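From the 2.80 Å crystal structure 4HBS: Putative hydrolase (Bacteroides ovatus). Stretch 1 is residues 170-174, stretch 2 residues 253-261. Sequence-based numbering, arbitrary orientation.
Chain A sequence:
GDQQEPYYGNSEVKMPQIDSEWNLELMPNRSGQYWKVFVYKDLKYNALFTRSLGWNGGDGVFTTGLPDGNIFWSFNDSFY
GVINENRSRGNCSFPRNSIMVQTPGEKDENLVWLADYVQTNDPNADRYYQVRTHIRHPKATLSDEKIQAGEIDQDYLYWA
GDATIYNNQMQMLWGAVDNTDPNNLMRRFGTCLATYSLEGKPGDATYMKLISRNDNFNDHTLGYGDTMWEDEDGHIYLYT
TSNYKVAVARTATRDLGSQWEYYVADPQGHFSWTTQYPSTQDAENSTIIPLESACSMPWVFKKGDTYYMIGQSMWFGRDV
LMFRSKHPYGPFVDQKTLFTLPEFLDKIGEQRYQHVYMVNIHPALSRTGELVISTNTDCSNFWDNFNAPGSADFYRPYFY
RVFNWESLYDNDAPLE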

# COMPACT_ATOMS: atom_id res chain seq x y z
N MSE A 170 9.18 -3.95 -14.61
CA MSE A 170 8.61 -3.20 -13.51
C MSE A 170 9.73 -2.64 -12.64
O MSE A 170 10.52 -3.41 -12.08
N GLN A 171 9.76 -1.30 -12.52
CA GLN A 171 10.71 -0.57 -11.68
C GLN A 171 10.00 -0.26 -10.39
O GLN A 171 8.92 0.34 -10.44
N MSE A 172 10.57 -0.68 -9.25
CA MSE A 172 9.96 -0.49 -7.94
C MSE A 172 10.91 0.16 -6.96
O MSE A 172 12.11 -0.13 -6.97
N LEU A 173 10.36 0.99 -6.04
CA LEU A 173 11.14 1.59 -4.96
C LEU A 173 10.93 0.79 -3.66
O LEU A 173 9.80 0.47 -3.30
N TRP A 174 12.02 0.52 -2.96
CA TRP A 174 12.02 -0.15 -1.67
C TRP A 174 12.62 0.87 -0.67
O TRP A 174 13.73 1.34 -0.88
N THR A 253 11.42 11.74 -17.07
CA THR A 253 10.76 10.93 -18.10
C THR A 253 9.98 9.79 -17.40
O THR A 253 9.86 9.79 -16.17
N ARG A 254 9.45 8.82 -18.19
CA ARG A 254 8.71 7.68 -17.61
C ARG A 254 9.67 6.64 -16.98
O ARG A 254 9.18 5.67 -16.39
N ASP A 255 11.01 6.83 -17.10
CA ASP A 255 12.00 5.98 -16.44
C ASP A 255 12.05 6.42 -14.97
O ASP A 255 12.35 7.58 -14.69
N LEU A 256 11.73 5.52 -14.03
CA LEU A 256 11.78 5.85 -12.61
C LEU A 256 13.21 6.30 -12.20
O LEU A 256 13.35 7.16 -11.33
N GLY A 257 14.24 5.79 -12.89
CA GLY A 257 15.63 6.16 -12.65
C GLY A 257 16.07 7.51 -13.22
O GLY A 257 17.24 7.87 -13.06
N SER A 258 15.14 8.29 -13.88
CA SER A 258 15.43 9.64 -14.42
C SER A 258 15.82 10.59 -13.34
O SER A 258 15.63 10.29 -12.16
N GLN A 259 16.25 11.80 -13.71
CA GLN A 259 16.58 12.84 -12.74
C GLN A 259 15.31 13.28 -12.02
O GLN A 259 14.28 13.50 -12.67
N TRP A 260 15.38 13.37 -10.70
CA TRP A 260 14.24 13.80 -9.89
C TRP A 260 14.33 15.29 -9.66
O TRP A 260 15.43 15.84 -9.54
N GLU A 261 13.16 15.95 -9.60
CA GLU A 261 13.06 17.36 -9.26
C GLU A 261 11.92 17.48 -8.26
O GLU A 261 10.93 16.76 -8.36

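Residues 170-174 form a strand, and against one face of it lies the loop of stretch 2, whose tight point is a type I turn from Asp255 to Ser258. Side chains alternate along the strand, so the CA-to-CB bonds of Gln171 and Leu173 point toward the loop, whereas that of Met172, a selenomethionine, points away.

Gln171 makes the polar half of the contact. With chi1 at -45° (m) and chi2 at 180° (t), its chain runs out extended from the bend at CB and delivers the amide to the turn; chi3 near -71° then sets the plane of that amide. Its two ends do complementary work. Gln171 OE1 accepts a hydrogen bond from Leu256 N at 2.8 Å, and Gln171 NE2 donates to Asp255 OD1 at 2.7 Å, both nearly linear. Glutamine suits this place because one group offers an acceptor to a backbone NH and a donor to a carboxylate, which matters for a buried amide.

The CA-to-CB bond of Asp255 points away from the strand, but its t rotamer (chi1 -168°) brings the carboxylate back within reach. Asp255 OD1 also accepts from Gly257 N, 3.0 Å away, so the same oxygen ties the turn to itself and to Gln171. The turn is closed by Ser258 N donating to Asp255 O at 3.0 Å. The m rotamer of Ser258 places OG 2.5 Å from that same Asp255 O, a very short hydrogen bond, while Thr253 OG1 donates to Ser258 OG at 2.7 Å. Thr253, in the p rotamer, also accepts at OG1 from Asp255 N at 3.2 Å. These small hydroxyl side chains satisfy the loop internally and do not touch the strand.

Leu256 sits where the polar and apolar halves meet. Its backbone NH is held by Gln171; its CA-to-CB bond points toward the strand, and chi1 -169° (t) with chi2 48° (p) carries Leu256 CD2 to 4.0 Å from Leu173 CD2. Leu173 adopts the common m, t leucine rotamer (-58°, 177°); its other methyl, CD1, lies 4.1 Å from CH2 of Trp260, at the edge of the indole and near its plane. Branched, uncharged leucine is well fitted to reach both neighbours.

Trp260 begins the strand that follows the loop. Its CA-to-CB bond points toward stretch 1; chi1 -76° (m) and chi2 20° set the ring so that Trp260 NE1 donates to Leu256 O, 3.2 Å away. The indole thus adds apolar surface beside Leu173 while its one polar atom is satisfied by the turn.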

# COMPACT_ATOMS: atom_id res chain seq x y z
CB MSE A 170 7.65 -4.05 -12.69
CG MSE A 170 6.86 -3.24 -11.68
SE MSE A 170 6.00 -4.37 -10.42
CE MSE A 170 7.55 -4.87 -9.43
CB GLN A 171 11.16 0.73 -12.35
CG GLN A 171 11.54 0.60 -13.81
CD GLN A 171 11.95 1.95 -14.31
OE1 GLN A 171 11.11 2.84 -14.47
NE2 GLN A 171 13.25 2.16 -14.49
CB MSE A 172 9.55 -1.85 -7.40
CG MSE A 172 9.13 -1.82 -5.93
SE MSE A 172 8.20 -3.36 -5.42
CE MSE A 172 7.12 -2.56 -4.13
CB LEU A 173 10.76 3.05 -4.70
CG LEU A 173 10.87 4.04 -5.82
CD1 LEU A 173 10.39 5.36 -5.37
CD2 LEU A 173 12.30 4.18 -6.32
CB TRP A 174 12.86 -1.44 -1.75
CG TRP A 174 12.20 -2.58 -2.46
CD1 TRP A 174 12.52 -3.08 -3.68
CD2 TRP A 174 11.14 -3.41 -1.95
NE1 TRP A 174 11.72 -4.17 -3.98
CE2 TRP A 174 10.85 -4.37 -2.94
CE3 TRP A 174 10.40 -3.42 -0.76
CZ2 TRP A 174 9.83 -5.34 -2.78
CZ3 TRP A 174 9.41 -4.39 -0.59
CH2 TRP A 174 9.11 -5.30 -1.61
CB THR A 253 11.83 10.39 -19.07
OG1 THR A 253 12.51 9.28 -18.49
CG2 THR A 253 12.85 11.45 -19.48
CB ARG A 254 7.79 7.03 -18.65
CG ARG A 254 6.65 7.95 -19.04
CD ARG A 254 5.63 7.28 -19.93
NE ARG A 254 4.80 8.25 -20.65
CZ ARG A 254 3.79 8.94 -20.14
NH1 ARG A 254 3.44 8.79 -18.86
NH2 ARG A 254 3.11 9.80 -20.89
CB ASP A 255 13.40 6.11 -17.10
CG ASP A 255 14.44 5.07 -16.68
OD1 ASP A 255 14.27 4.46 -15.60
OD2 ASP A 255 15.45 4.90 -17.40
CB LEU A 256 11.32 4.63 -11.77
CG LEU A 256 11.04 4.82 -10.29
CD1 LEU A 256 10.17 6.04 -10.03
CD2 LEU A 256 10.36 3.60 -9.73
CB SER A 258 14.18 10.22 -15.08
OG SER A 258 13.52 9.34 -15.95
CB GLN A 259 17.28 14.04 -13.40
CG GLN A 259 17.54 15.20 -12.44
CD GLN A 259 18.82 15.93 -12.77
OE1 GLN A 259 18.88 16.67 -13.75
NE2 GLN A 259 19.86 15.74 -11.97
CB TRP A 260 14.22 13.08 -8.53
CG TRP A 260 13.75 11.66 -8.59
CD1 TRP A 260 13.71 10.84 -9.68
CD2 TRP A 260 13.34 10.87 -7.47
NE1 TRP A 260 13.24 9.60 -9.32
CE2 TRP A 260 13.00 9.59 -7.97
CE3 TRP A 260 13.21 11.12 -6.10
CZ2 TRP A 260 12.51 8.57 -7.14
CZ3 TRP A 260 12.73 10.11 -5.28
CH2 TRP A 260 12.43 8.84 -5.80
CB GLU A 261 12.92 18.29 -10.46
CG GLU A 261 11.87 17.90 -11.47
CD GLU A 261 11.69 18.92 -12.57
OE1 GLU A 261 12.56 19.81 -12.72
OE2 GLU A 261 10.66 18.84 -13.29